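Local coordinates for CSEP0064 putative effector protein (Blumeria graminis f. sp. hordei, PDB 6FMB), which binds host RNA as a non-catalytic homologue of fungal RNases and protects host ribosomal RNA from degradation induced by ribosome-inactivating proteins, at residues A[23-28]-A[48-53]; A[54-59]-A[70-75]; A[66-71]-A[84-89]; A[33-38]-A[61-66]. All coordinates share one frame; numbering follows the deposited sequence.

How the contacts relate
Three of the four contacts use the strands of the four-stranded antiparallel sheet, ordered 37-39, 51-56, 70-75, 81-85, and contact 4 bridges loops beside it. Contact 2 lies nearest the middle, its centre about 3 Å from that of the chain, and joins the two inner strands. Contact 1 follows strand 51-56 toward the end of helix 14-24, with its centre about 12 Å from that of contact 2. Contact 3 shares Tyr70 and Tyr71 with contact 2 and carries the pairing on to strand 81-85; its centre lies about 18 Å from that of contact 1. Contact 4 meets contact 2 where Trp63 and Tyr35 pack on Pro55.

Contact 1: A[23-28]-A[48-53]; sequences LAFNYR and VGEVRQ
Arg52 reaches from strand 51-56 to the C-terminal end of helix 14-24 and the turn after it, where its NH1 donates to Ala24 O at 2.9 Å and Tyr27 O at 2.7 Å. The bond to Ala24 O is nearly straight (168° at the hydrogen), lies in the guanidinium plane and uses a lone pair of the oxygen; the bond to Tyr27 O is more bent (138°). Beside them, Arg52 CD sits over the centre of the Phe25 ring, 3.5 Å from its centroid, in a CH-pi contact. Guanidinium and ring are turned only 20° from each other. Phe25 CZ also brings the ring edge to Glu50 O at 3.7 Å. A second shell fixes the arginine: its NE forms a salt bridge to Glu50 OE2 at 2.7 Å, and NH2 adds a weak bond to the same oxygen. The carboxylate probably offsets the arginine's charge, which may in turn polarise the two carbonyls. Further out, Pro36 and Thr38 touch Arg52, while Thr74 and Lys76 touch Phe25. The arrangement ties the C-terminal end of helix 14-24 to strand 51-56, which runs between strands 37-39 and 70-75 in the antiparallel sheet of this RNase-like fold.

Contact 2: A[54-59]-A[70-75]; sequences FPVEDS and YYILTN
Ile72 N donates to Phe54 O at 2.9 Å in a nearly straight bond (172° at the hydrogen), and Phe54 N returns one to Ile72 O at 3.2 Å. This hydrogen-bonded antiparallel pair joins the two inner strands, 51-56 and 70-75, of the central sheet in the RNase-like fold. Pro55 and Tyr71 follow as a non-hydrogen-bonded pair, where Pro55 CA comes to Tyr71 CB at 3.9 Å and the side chains diverge. Next along, Val56 N donates to Tyr70 O at 3.0 Å from above the carbonyl plane. Phe54, Val56, Tyr70 and Ile72 start out on one face of the sheet; helix 14-24 meets Phe54, Val56 and Ile72 there, with Ala20 and Val21 touching Ile72. Val56 CG1, set between its own backbone N and carbonyl carbon (chi1 69°), presses on Tyr70 CB at 3.6 Å and also reaches Ile72 CG2. At the outer end Asp58 crosses the Tyr70 side chain obliquely, and Thr10 and Ile12 of strand 10-13 touch both residues. Where the strands part, Val56 O lies near the plane of the Tyr70 ring at its edge, and one water bridges the backbones, donating to Val56 O at 2.9 Å and accepting from Tyr70 N.

Contact 3: A[66-71]-A[84-89]; sequences GAVKYY and FSSVGS
Tyr71 and Phe84 form a hydrogen-bonded pair in the beta hairpin of strands 70-75 and 81-85: Tyr71 N donates to Phe84 O, and Phe84 N to Tyr71 O, each at 2.9 Å. Their side chains start on the same face of the sheet. A chi1 of 61° sets Tyr71 CG between the backbone N and the carbonyl carbon, and the ring comes to lie beside Phe84. Phe84 CB lies over one face of that ring, offset toward the rim and 3.9 Å from its centroid, as a CH-pi contact. The two rings are not far from parallel (27°) but slid well apart, with centroids 5.4 Å from each other, so their overlap is slight; the closest approach of the two side chains is Phe84 CB to Tyr71 CZ. At the edge of the Tyr71 ring, in its plane, Ser86 OG comes within 3.6 Å of CE2.

Strand 81-85 is one of the two outermost strands of the four-stranded sheet of the RNase-like fold; Ser85 bonds through its backbone to Asn91 in the following loop. On the opposite face Tyr70 and Ser85 make the non-hydrogen-bonded pair, and Tyr70 CE1 lies 3.6 Å from Ser85 OG. Beyond the strands the pairing goes on for one more bond, from Ser86 N to Lys69 O at 2.9 Å, with the donor above the carbonyl plane. A water also donates to Lys69 O and hydrogen-bonds to Ser85 OG at 2.6 Å. Ser86 is the centre of an inverse gamma turn, which bends the chain away just after this bond to Lys69 O.

Contact 4: A[33-38]-A[61-66]; sequences HGYPAT and ANWQGG
His33 lays one face of its imidazole over the carbonyl of Gln64, whose O atom stands 3.4 Å above the ring plane and over its centre. The same peptide presents its other end to the indole: Gly65 N lies 3.3 Å above the plane of Trp63, over the middle of the ring system. The Gln64-Gly65 peptide is therefore held between the His33 and Trp63 rings, its oxygen toward one and its nitrogen toward the other. Gly65 adopts backbone angles suited to glycine (phi 125°), and its CA lies 3.8 Å from His33 CB.

Trp63 CG is anti to the backbone N (chi1 -176°), and the indole reaches across to segment 33-38 with its six-membered ring leading. There CH2 meets His33 O at 3.3 Å, the oxygen lying in the ring plane at its edge, and Tyr35 CD1 at 3.5 Å. The Tyr35 and Trp63 side chains cross at about a right angle, with ring planes 82° apart. At its polar end the indole is anchored within its own loop, Trp63 NE1 donating to Ala67 O.

Pro55 of strand 51-56 and Val68 lie against Tyr35, and Pro55 also packs on Trp63, so Tyr35, Trp63, Pro55 and Val68 pack together beside strand 51-56. Behind Tyr35 a cis peptide bond leads into Pro36 and on to strand 37-39. The contact joins two long loops of the RNase-like fold, one before strand 37-39 and one linking strands 51-56 and 70-75.

Contact 1: A[23-28]-A[48-53]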
loop_
_atom_site.group_PDB
_atom_site.type_symbol
_atom_site.label_atom_id
_atom_site.label_comp_id
_atom_site.label_asym_id
_atom_site.label_seq_id
_atom_site.Cartn_x
_atom_site.Cartn_y
_atom_site.Cartn_z
ATOM N N LEU A 23 -0.079 4.611 -8.359
ATOM C CA LEU A 23 0.914 3.734 -8.992
ATOM C C LEU A 23 0.424 2.283 -9.039
ATOM O O LEU A 23 0.628 1.600 -10.030
ATOM C CB LEU A 23 2.269 3.833 -8.309
ATOM C CG LEU A 23 2.988 5.183 -8.491
ATOM C CD1 LEU A 23 4.270 5.195 -7.658
ATOM C CD2 LEU A 23 3.286 5.498 -9.952
ATOM N N ALA A 24 -0.261 1.815 -8.000
ATOM C CA ALA A 24 -0.714 0.410 -7.938
ATOM C C ALA A 24 -1.541 0.042 -9.158
ATOM O O ALA A 24 -1.417 -1.060 -9.678
ATOM C CB ALA A 24 -1.524 0.159 -6.668
ATOM N N PHE A 25 -2.418 0.955 -9.571
ATOM C CA PHE A 25 -3.322 0.723 -10.720
ATOM C C PHE A 25 -2.757 1.171 -12.074
ATOM O O PHE A 25 -3.438 1.081 -13.085
ATOM C CB PHE A 25 -4.748 1.257 -10.423
ATOM C CG PHE A 25 -5.534 0.321 -9.534
ATOM C CD1 PHE A 25 -5.407 0.354 -8.144
ATOM C CD2 PHE A 25 -6.349 -0.642 -10.085
ATOM C CE1 PHE A 25 -6.058 -0.571 -7.335
ATOM C CE2 PHE A 25 -7.033 -1.545 -9.274
ATOM C CZ PHE A 25 -6.876 -1.516 -7.902
ATOM N N ASN A 26 -1.483 1.568 -12.094
ATOM C CA ASN A 26 -0.824 2.001 -13.336
ATOM C C ASN A 26 -0.159 0.869 -14.099
ATOM O O ASN A 26 0.102 1.028 -15.282
ATOM C CB ASN A 26 0.244 3.064 -12.998
ATOM C CG ASN A 26 0.845 3.711 -14.225
ATOM O OD1 ASN A 26 2.039 3.518 -14.558
ATOM N ND2 ASN A 26 0.054 4.467 -14.905
ATOM N N TYR A 27 0.178 -0.235 -13.427
ATOM C CA TYR A 27 1.053 -1.275 -14.004
ATOM C C TYR A 27 0.318 -2.609 -14.114
ATOM O O TYR A 27 -0.523 -2.930 -13.285
ATOM C CB TYR A 27 2.288 -1.495 -13.118
ATOM C CG TYR A 27 3.123 -0.247 -12.929
ATOM C CD1 TYR A 27 3.917 0.262 -13.969
ATOM C CD2 TYR A 27 3.141 0.432 -11.709
ATOM C CE1 TYR A 27 4.678 1.403 -13.796
ATOM C CE2 TYR A 27 3.902 1.592 -11.535
ATOM C CZ TYR A 27 4.656 2.074 -12.585
ATOM O OH TYR A 27 5.413 3.205 -12.393
ATOM N N ARG A 28 0.623 -3.314 -15.187
ATOM C CA ARG A 28 0.165 -4.753 -15.284
ATOM C C ARG A 28 0.706 -5.600 -13.968
ATOM O O ARG A 28 1.787 -5.343 -13.394
ATOM C CB ARG A 28 0.768 -5.442 -16.539
ATOM C CG ARG A 28 0.538 -4.822 -17.933
ATOM C CD ARG A 28 1.620 -5.213 -19.026
ATOM N NE ARG A 28 0.920 -5.975 -20.057
ATOM C CZ ARG A 28 1.237 -6.332 -21.291
ATOM N NH1 ARG A 28 0.281 -7.038 -21.823
ATOM N NH2 ARG A 28 2.396 -6.240 -21.915
ATOM N N VAL A 48 -14.997 -6.060 -2.194
ATOM C CA VAL A 48 -14.646 -4.627 -2.326
ATOM C C VAL A 48 -14.206 -4.219 -3.733
ATOM O O VAL A 48 -13.793 -3.068 -3.958
ATOM C CB VAL A 48 -13.618 -4.126 -1.268
ATOM C CG1 VAL A 48 -14.103 -4.458 0.137
ATOM C CG2 VAL A 48 -12.207 -4.659 -1.495
ATOM N N GLY A 49 -14.290 -5.141 -4.688
ATOM C CA GLY A 49 -13.715 -4.930 -6.028
ATOM C C GLY A 49 -12.239 -5.320 -6.054
ATOM O O GLY A 49 -11.683 -5.750 -5.050
ATOM N N GLU A 50 -11.603 -5.182 -7.213
ATOM C CA GLU A 50 -10.202 -5.586 -7.328
ATOM C C GLU A 50 -9.343 -4.815 -6.330
ATOM O O GLU A 50 -9.455 -3.593 -6.226
ATOM C CB GLU A 50 -9.666 -5.368 -8.752
ATOM C CG GLU A 50 -8.208 -5.775 -8.931
ATOM C CD GLU A 50 -7.692 -5.667 -10.374
ATOM O OE1 GLU A 50 -8.310 -6.168 -11.271
ATOM O OE2 GLU A 50 -6.631 -5.074 -10.562
ATOM N N VAL A 51 -8.496 -5.542 -5.603
ATOM C CA VAL A 51 -7.543 -4.948 -4.662
ATOM C C VAL A 51 -6.123 -5.232 -5.165
ATOM O O VAL A 51 -5.853 -6.297 -5.747
ATOM C CB VAL A 51 -7.778 -5.494 -3.230
ATOM C CG1 VAL A 51 -6.620 -5.173 -2.292
ATOM C CG2 VAL A 51 -9.061 -4.916 -2.666
ATOM N N ARG A 52 -5.235 -4.269 -4.946
ATOM C CA ARG A 52 -3.838 -4.387 -5.315
ATOM C C ARG A 52 -2.934 -4.045 -4.134
ATOM O O ARG A 52 -3.252 -3.192 -3.289
ATOM C CB ARG A 52 -3.516 -3.500 -6.521
ATOM C CG ARG A 52 -4.157 -4.007 -7.800
ATOM C CD ARG A 52 -3.804 -3.165 -9.003
ATOM N NE ARG A 52 -4.254 -3.827 -10.219
ATOM C CZ ARG A 52 -3.684 -3.720 -11.413
ATOM N NH1 ARG A 52 -2.682 -2.889 -11.613
ATOM N NH2 ARG A 52 -4.168 -4.431 -12.421
ATOM N N GLN A 53 -1.790 -4.739 -4.103
ATOM C CA GLN A 53 -0.723 -4.525 -3.129
ATOM C C GLN A 53 0.441 -3.813 -3.818
ATOM O O GLN A 53 0.905 -4.287 -4.857
ATOM C CB GLN A 53 -0.239 -5.846 -2.541
ATOM C CG GLN A 53 0.804 -5.693 -1.425
ATOM C CD GLN A 53 1.943 -6.683 -1.457
ATOM O OE1 GLN A 53 2.076 -7.451 -2.388
ATOM N NE2 GLN A 53 2.800 -6.629 -0.443
#

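Contact 2: A[54-59]-A[70-75]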
loop_
_atom_site.group_PDB
_atom_site.type_symbol
_atom_site.label_atom_id
_atom_site.label_comp_id
_atom_site.label_asym_id
_atom_site.label_seq_id
_atom_site.Cartn_x
_atom_site.Cartn_y
_atom_site.Cartn_z
ATOM N N PHE A 54 0.905 -2.686 -3.245
ATOM C CA PHE A 54 2.031 -1.966 -3.847
ATOM C C PHE A 54 2.893 -1.422 -2.721
ATOM O O PHE A 54 2.365 -0.902 -1.724
ATOM C CB PHE A 54 1.544 -0.846 -4.783
ATOM C CG PHE A 54 2.622 -0.321 -5.702
ATOM C CD1 PHE A 54 2.902 -0.952 -6.915
ATOM C CD2 PHE A 54 3.371 0.807 -5.370
ATOM C CE1 PHE A 54 3.917 -0.503 -7.741
ATOM C CE2 PHE A 54 4.381 1.267 -6.213
ATOM C CZ PHE A 54 4.648 0.608 -7.404
ATOM N N PRO A 55 4.228 -1.532 -2.844
ATOM C CA PRO A 55 5.064 -1.068 -1.741
ATOM C C PRO A 55 5.092 0.459 -1.586
ATOM O O PRO A 55 4.797 1.204 -2.534
ATOM C CB PRO A 55 6.470 -1.618 -2.102
ATOM C CG PRO A 55 6.221 -2.729 -3.077
ATOM C CD PRO A 55 5.064 -2.197 -3.877
ATOM N N VAL A 56 5.456 0.916 -0.388
ATOM C CA VAL A 56 5.548 2.353 -0.078
ATOM C C VAL A 56 6.801 2.566 0.784
ATOM O O VAL A 56 7.238 1.659 1.502
ATOM C CB VAL A 56 4.220 2.860 0.588
ATOM C CG1 VAL A 56 4.025 2.297 1.981
ATOM C CG2 VAL A 56 4.123 4.392 0.626
ATOM N N GLU A 57 7.369 3.775 0.675
ATOM C CA GLU A 57 8.583 4.197 1.387
ATOM C C GLU A 57 8.251 5.070 2.581
ATOM O O GLU A 57 7.228 5.753 2.593
ATOM C CB GLU A 57 9.455 5.054 0.471
ATOM C CG GLU A 57 9.882 4.403 -0.824
ATOM C CD GLU A 57 10.976 3.382 -0.617
ATOM O OE1 GLU A 57 11.391 3.179 0.539
ATOM O OE2 GLU A 57 11.445 2.791 -1.604
ATOM N N ASP A 58 9.142 5.078 3.564
ATOM C CA ASP A 58 9.085 6.053 4.651
ATOM C C ASP A 58 9.819 7.360 4.332
ATOM O O ASP A 58 9.716 8.309 5.087
ATOM C CB ASP A 58 9.547 5.430 5.988
ATOM C CG ASP A 58 11.039 5.086 6.045
ATOM O OD1 ASP A 58 11.843 5.629 5.274
ATOM O OD2 ASP A 58 11.425 4.298 6.933
ATOM N N SER A 59 10.537 7.400 3.216
ATOM C CA SER A 59 11.349 8.539 2.797
ATOM C C SER A 59 10.701 9.295 1.631
ATOM O O SER A 59 9.635 8.902 1.157
ATOM C CB SER A 59 12.691 8.005 2.357
ATOM O OG SER A 59 12.534 7.094 1.308
ATOM N N TYR A 70 7.284 -1.637 3.912
ATOM C CA TYR A 70 5.909 -1.143 4.062
ATOM C C TYR A 70 5.176 -1.321 2.749
ATOM O O TYR A 70 5.783 -1.261 1.673
ATOM C CB TYR A 70 5.874 0.355 4.443
ATOM C CG TYR A 70 6.832 0.702 5.565
ATOM C CD1 TYR A 70 6.507 0.413 6.886
ATOM C CD2 TYR A 70 8.080 1.275 5.310
ATOM C CE1 TYR A 70 7.373 0.707 7.927
ATOM C CE2 TYR A 70 8.956 1.571 6.355
ATOM C CZ TYR A 70 8.595 1.267 7.657
ATOM O OH TYR A 70 9.436 1.523 8.712
ATOM N N TYR A 71 3.860 -1.501 2.827
ATOM C CA TYR A 71 3.052 -1.605 1.615
ATOM C C TYR A 71 1.635 -1.166 1.870
ATOM O O TYR A 71 1.182 -1.122 3.013
ATOM C CB TYR A 71 3.077 -3.031 1.035
ATOM C CG TYR A 71 2.526 -4.121 1.946
ATOM C CD1 TYR A 71 1.172 -4.454 1.917
ATOM C CD2 TYR A 71 3.367 -4.862 2.780
ATOM C CE1 TYR A 71 0.675 -5.459 2.722
ATOM C CE2 TYR A 71 2.866 -5.882 3.585
ATOM C CZ TYR A 71 1.520 -6.166 3.561
ATOM O OH TYR A 71 1.023 -7.174 4.365
ATOM N N ILE A 72 0.924 -0.832 0.794
ATOM C CA ILE A 72 -0.502 -0.542 0.861
ATOM C C ILE A 72 -1.303 -1.682 0.243
ATOM O O ILE A 72 -0.805 -2.421 -0.609
ATOM C CB ILE A 72 -0.848 0.811 0.185
ATOM C CG1 ILE A 72 -0.801 0.751 -1.349
ATOM C CG2 ILE A 72 0.077 1.909 0.703
ATOM C CD1 ILE A 72 -1.585 1.877 -1.983
ATOM N N LEU A 73 -2.550 -1.779 0.689
ATOM C CA LEU A 73 -3.601 -2.519 -0.025
ATOM C C LEU A 73 -4.687 -1.507 -0.358
ATOM O O LEU A 73 -5.103 -0.721 0.519
ATOM C CB LEU A 73 -4.177 -3.659 0.812
ATOM C CG LEU A 73 -3.221 -4.779 1.226
ATOM C CD1 LEU A 73 -3.925 -5.788 2.113
ATOM C CD2 LEU A 73 -2.640 -5.492 0.027
ATOM N N THR A 74 -5.153 -1.514 -1.605
ATOM C CA THR A 74 -6.146 -0.543 -2.048
ATOM C C THR A 74 -7.014 -1.082 -3.173
ATOM O O THR A 74 -6.545 -1.907 -3.963
ATOM C CB THR A 74 -5.420 0.755 -2.511
ATOM O OG1 THR A 74 -6.369 1.803 -2.716
ATOM C CG2 THR A 74 -4.558 0.536 -3.778
ATOM N N ASN A 75 -8.256 -0.612 -3.263
ATOM C CA ASN A 75 -9.029 -0.787 -4.487
ATOM C C ASN A 75 -8.820 0.479 -5.355
ATOM O O ASN A 75 -8.063 1.400 -4.975
ATOM C CB ASN A 75 -10.493 -1.182 -4.211
ATOM C CG ASN A 75 -11.266 -0.141 -3.449
ATOM O OD1 ASN A 75 -10.774 0.965 -3.217
ATOM N ND2 ASN A 75 -12.492 -0.485 -3.051
HETATM O O HOH W 1 9.027 -0.647 1.494
#

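Contact 3: A[66-71]-A[84-89]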
loop_
_atom_site.group_PDB
_atom_site.type_symbol
_atom_site.label_atom_id
_atom_site.label_comp_id
_atom_site.label_asym_id
_atom_site.label_seq_id
_atom_site.Cartn_x
_atom_site.Cartn_y
_atom_site.Cartn_z
ATOM N N GLY A 66 13.835 -3.795 -4.825
ATOM C CA GLY A 66 14.516 -4.192 -3.601
ATOM C C GLY A 66 13.570 -4.651 -2.504
ATOM O O GLY A 66 12.440 -5.066 -2.756
ATOM N N ALA A 67 14.065 -4.601 -1.271
ATOM C CA ALA A 67 13.320 -4.992 -0.081
ATOM C C ALA A 67 11.981 -4.249 0.023
ATOM O O ALA A 67 11.900 -3.064 -0.326
ATOM C CB ALA A 67 14.153 -4.679 1.146
ATOM N N VAL A 68 10.934 -4.947 0.469
ATOM C CA VAL A 68 9.644 -4.329 0.815
ATOM C C VAL A 68 9.516 -4.348 2.344
ATOM O O VAL A 68 9.556 -5.402 2.954
ATOM C CB VAL A 68 8.473 -5.078 0.136
ATOM C CG1 VAL A 68 7.114 -4.609 0.639
ATOM C CG2 VAL A 68 8.568 -4.930 -1.371
ATOM N N LYS A 69 9.448 -3.160 2.930
ATOM C CA LYS A 69 9.291 -2.945 4.379
ATOM C C LYS A 69 7.887 -2.474 4.764
ATOM O O LYS A 69 7.409 -2.799 5.857
ATOM C CB LYS A 69 10.278 -1.882 4.875
ATOM C CG LYS A 69 11.736 -2.340 4.951
ATOM C CD LYS A 69 12.705 -1.225 5.358
ATOM C CE LYS A 69 12.215 -0.438 6.574
ATOM N NZ LYS A 69 13.253 0.402 7.248
ATOM N N TYR A 70 7.284 -1.637 3.912
ATOM C CA TYR A 70 5.909 -1.143 4.062
ATOM C C TYR A 70 5.176 -1.321 2.749
ATOM O O TYR A 70 5.783 -1.261 1.673
ATOM C CB TYR A 70 5.874 0.355 4.443
ATOM C CG TYR A 70 6.832 0.702 5.565
ATOM C CD1 TYR A 70 6.507 0.413 6.886
ATOM C CD2 TYR A 70 8.080 1.275 5.310
ATOM C CE1 TYR A 70 7.373 0.707 7.927
ATOM C CE2 TYR A 70 8.956 1.571 6.355
ATOM C CZ TYR A 70 8.595 1.267 7.657
ATOM O OH TYR A 70 9.436 1.523 8.712
ATOM N N TYR A 71 3.860 -1.501 2.827
ATOM C CA TYR A 71 3.052 -1.605 1.615
ATOM C C TYR A 71 1.635 -1.166 1.870
ATOM O O TYR A 71 1.182 -1.122 3.013
ATOM C CB TYR A 71 3.077 -3.031 1.035
ATOM C CG TYR A 71 2.526 -4.121 1.946
ATOM C CD1 TYR A 71 1.172 -4.454 1.917
ATOM C CD2 TYR A 71 3.367 -4.862 2.780
ATOM C CE1 TYR A 71 0.675 -5.459 2.722
ATOM C CE2 TYR A 71 2.866 -5.882 3.585
ATOM C CZ TYR A 71 1.520 -6.166 3.561
ATOM O OH TYR A 71 1.023 -7.174 4.365
ATOM N N PHE A 84 0.493 -1.241 5.806
ATOM C CA PHE A 84 1.086 -2.310 6.616
ATOM C C PHE A 84 2.599 -2.249 6.601
ATOM O O PHE A 84 3.198 -1.740 5.657
ATOM C CB PHE A 84 0.674 -3.692 6.068
ATOM C CG PHE A 84 -0.792 -3.868 6.013
ATOM C CD1 PHE A 84 -1.479 -4.343 7.114
ATOM C CD2 PHE A 84 -1.502 -3.476 4.895
ATOM C CE1 PHE A 84 -2.868 -4.448 7.095
ATOM C CE2 PHE A 84 -2.876 -3.556 4.877
ATOM C CZ PHE A 84 -3.569 -4.032 5.978
ATOM N N SER A 85 3.196 -2.790 7.665
ATOM C CA SER A 85 4.623 -3.081 7.692
ATOM C C SER A 85 4.818 -4.581 7.571
ATOM O O SER A 85 3.996 -5.357 8.053
ATOM C CB SER A 85 5.205 -2.567 9.008
ATOM O OG SER A 85 6.607 -2.596 8.979
ATOM N N SER A 86 5.908 -5.007 6.952
ATOM C CA SER A 86 6.204 -6.455 6.784
ATOM C C SER A 86 6.898 -7.061 8.014
ATOM O O SER A 86 8.038 -7.546 7.948
ATOM C CB SER A 86 7.042 -6.681 5.517
ATOM O OG SER A 86 6.376 -6.159 4.365
ATOM N N VAL A 87 6.147 -7.062 9.113
ATOM C CA VAL A 87 6.500 -7.640 10.408
ATOM C C VAL A 87 5.409 -8.699 10.782
ATOM O O VAL A 87 4.725 -9.215 9.900
ATOM C CB VAL A 87 6.709 -6.511 11.435
ATOM C CG1 VAL A 87 7.808 -5.593 10.949
ATOM C CG2 VAL A 87 5.456 -5.675 11.676
ATOM N N GLY A 88 5.176 -8.991 12.052
ATOM C CA GLY A 88 4.228 -10.050 12.356
ATOM C C GLY A 88 2.959 -9.443 12.882
ATOM O O GLY A 88 2.217 -8.753 12.172
ATOM N N SER A 89 2.794 -9.729 14.180
ATOM C CA SER A 89 1.682 -9.254 14.983
ATOM C C SER A 89 1.336 -7.831 14.662
ATOM O O SER A 89 0.224 -7.549 14.217
ATOM C CB SER A 89 2.018 -9.380 16.484
ATOM O OG SER A 89 1.847 -10.704 16.937
HETATM O O HOH W 2 9.071 -3.232 8.304
#

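Contact 4: A[33-38]-A[61-66]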
loop_
_atom_site.group_PDB
_atom_site.type_symbol
_atom_site.label_atom_id
_atom_site.label_comp_id
_atom_site.label_asym_id
_atom_site.label_seq_id
_atom_site.Cartn_x
_atom_site.Cartn_y
_atom_site.Cartn_z
ATOM N N HIS A 33 8.999 -4.195 -11.003
ATOM C CA HIS A 33 9.889 -4.748 -9.985
ATOM C C HIS A 33 9.149 -5.766 -9.090
ATOM O O HIS A 33 9.389 -5.832 -7.900
ATOM C CB HIS A 33 10.522 -3.596 -9.172
ATOM C CG HIS A 33 11.206 -2.576 -10.028
ATOM N ND1 HIS A 33 12.528 -2.682 -10.385
ATOM C CD2 HIS A 33 10.751 -1.442 -10.620
ATOM C CE1 HIS A 33 12.864 -1.662 -11.150
ATOM N NE2 HIS A 33 11.804 -0.894 -11.314
ATOM N N GLY A 34 8.280 -6.562 -9.711
ATOM C CA GLY A 34 7.562 -7.620 -9.008
ATOM C C GLY A 34 6.175 -7.273 -8.483
ATOM O O GLY A 34 5.491 -8.158 -7.952
ATOM N N TYR A 35 5.754 -6.014 -8.652
ATOM C CA TYR A 35 4.495 -5.506 -8.094
ATOM C C TYR A 35 3.676 -4.828 -9.191
ATOM O O TYR A 35 4.241 -4.435 -10.222
ATOM C CB TYR A 35 4.819 -4.546 -6.917
ATOM C CG TYR A 35 5.399 -5.335 -5.763
ATOM C CD1 TYR A 35 6.749 -5.641 -5.709
ATOM C CD2 TYR A 35 4.571 -5.876 -4.774
ATOM C CE1 TYR A 35 7.275 -6.446 -4.702
ATOM C CE2 TYR A 35 5.088 -6.658 -3.749
ATOM C CZ TYR A 35 6.431 -6.947 -3.724
ATOM O OH TYR A 35 6.948 -7.737 -2.731
ATOM N N PRO A 36 2.371 -4.645 -9.025
ATOM C CA PRO A 36 1.547 -5.006 -7.872
ATOM C C PRO A 36 1.103 -6.465 -7.838
ATOM O O PRO A 36 1.017 -7.123 -8.888
ATOM C CB PRO A 36 0.301 -4.124 -8.085
ATOM C CG PRO A 36 0.171 -4.062 -9.583
ATOM C CD PRO A 36 1.592 -3.937 -10.052
ATOM N N ALA A 37 0.785 -6.945 -6.639
ATOM C CA ALA A 37 -0.010 -8.160 -6.511
ATOM C C ALA A 37 -1.467 -7.777 -6.769
ATOM O O ALA A 37 -1.888 -6.645 -6.464
ATOM C CB ALA A 37 0.135 -8.791 -5.128
ATOM N N THR A 38 -2.251 -8.719 -7.305
ATOM C CA THR A 38 -3.661 -8.472 -7.577
ATOM C C THR A 38 -4.529 -9.492 -6.854
ATOM O O THR A 38 -4.160 -10.666 -6.679
ATOM C CB THR A 38 -3.993 -8.511 -9.080
ATOM O OG1 THR A 38 -3.772 -9.828 -9.599
ATOM C CG2 THR A 38 -3.153 -7.513 -9.847
ATOM N N ALA A 61 10.387 9.538 -1.564
ATOM C CA ALA A 61 10.605 8.778 -2.776
ATOM C C ALA A 61 9.463 7.795 -2.934
ATOM O O ALA A 61 8.774 7.480 -1.970
ATOM C CB ALA A 61 11.920 8.012 -2.662
ATOM N N ASN A 62 9.307 7.313 -4.153
ATOM C CA ASN A 62 8.428 6.203 -4.503
ATOM C C ASN A 62 9.227 4.910 -4.668
ATOM O O ASN A 62 10.373 4.930 -5.099
ATOM C CB ASN A 62 7.620 6.554 -5.766
ATOM C CG ASN A 62 6.771 7.800 -5.576
ATOM O OD1 ASN A 62 6.905 8.826 -6.313
ATOM N ND2 ASN A 62 5.927 7.763 -4.567
ATOM N N TRP A 63 8.637 3.792 -4.292
ATOM C CA TRP A 63 9.343 2.508 -4.324
ATOM C C TRP A 63 9.557 2.016 -5.762
ATOM O O TRP A 63 8.657 2.127 -6.600
ATOM C CB TRP A 63 8.569 1.474 -3.497
ATOM C CG TRP A 63 9.244 0.120 -3.370
ATOM C CD1 TRP A 63 10.013 -0.316 -2.331
ATOM C CD2 TRP A 63 9.158 -0.978 -4.286
ATOM N NE1 TRP A 63 10.417 -1.601 -2.551
ATOM C CE2 TRP A 63 9.925 -2.034 -3.748
ATOM C CE3 TRP A 63 8.514 -1.172 -5.512
ATOM C CZ2 TRP A 63 10.062 -3.253 -4.400
ATOM C CZ3 TRP A 63 8.639 -2.376 -6.155
ATOM C CH2 TRP A 63 9.416 -3.410 -5.593
ATOM N N GLN A 64 10.725 1.432 -6.023
ATOM C CA GLN A 64 11.032 0.887 -7.358
ATOM C C GLN A 64 12.169 -0.132 -7.310
ATOM O O GLN A 64 13.137 -0.063 -8.077
ATOM C CB GLN A 64 11.284 1.995 -8.387
ATOM C CG GLN A 64 12.172 3.122 -7.917
ATOM C CD GLN A 64 12.068 4.377 -8.781
ATOM O OE1 GLN A 64 13.033 5.145 -8.898
ATOM N NE2 GLN A 64 10.906 4.631 -9.313
ATOM N N GLY A 65 11.984 -1.107 -6.431
ATOM C CA GLY A 65 12.790 -2.323 -6.378
ATOM C C GLY A 65 13.399 -2.557 -5.028
ATOM O O GLY A 65 13.491 -1.667 -4.199
ATOM N N GLY A 66 13.835 -3.795 -4.825
ATOM C CA GLY A 66 14.516 -4.192 -3.601
ATOM C C GLY A 66 13.570 -4.651 -2.504
ATOM O O GLY A 66 12.440 -5.066 -2.756
#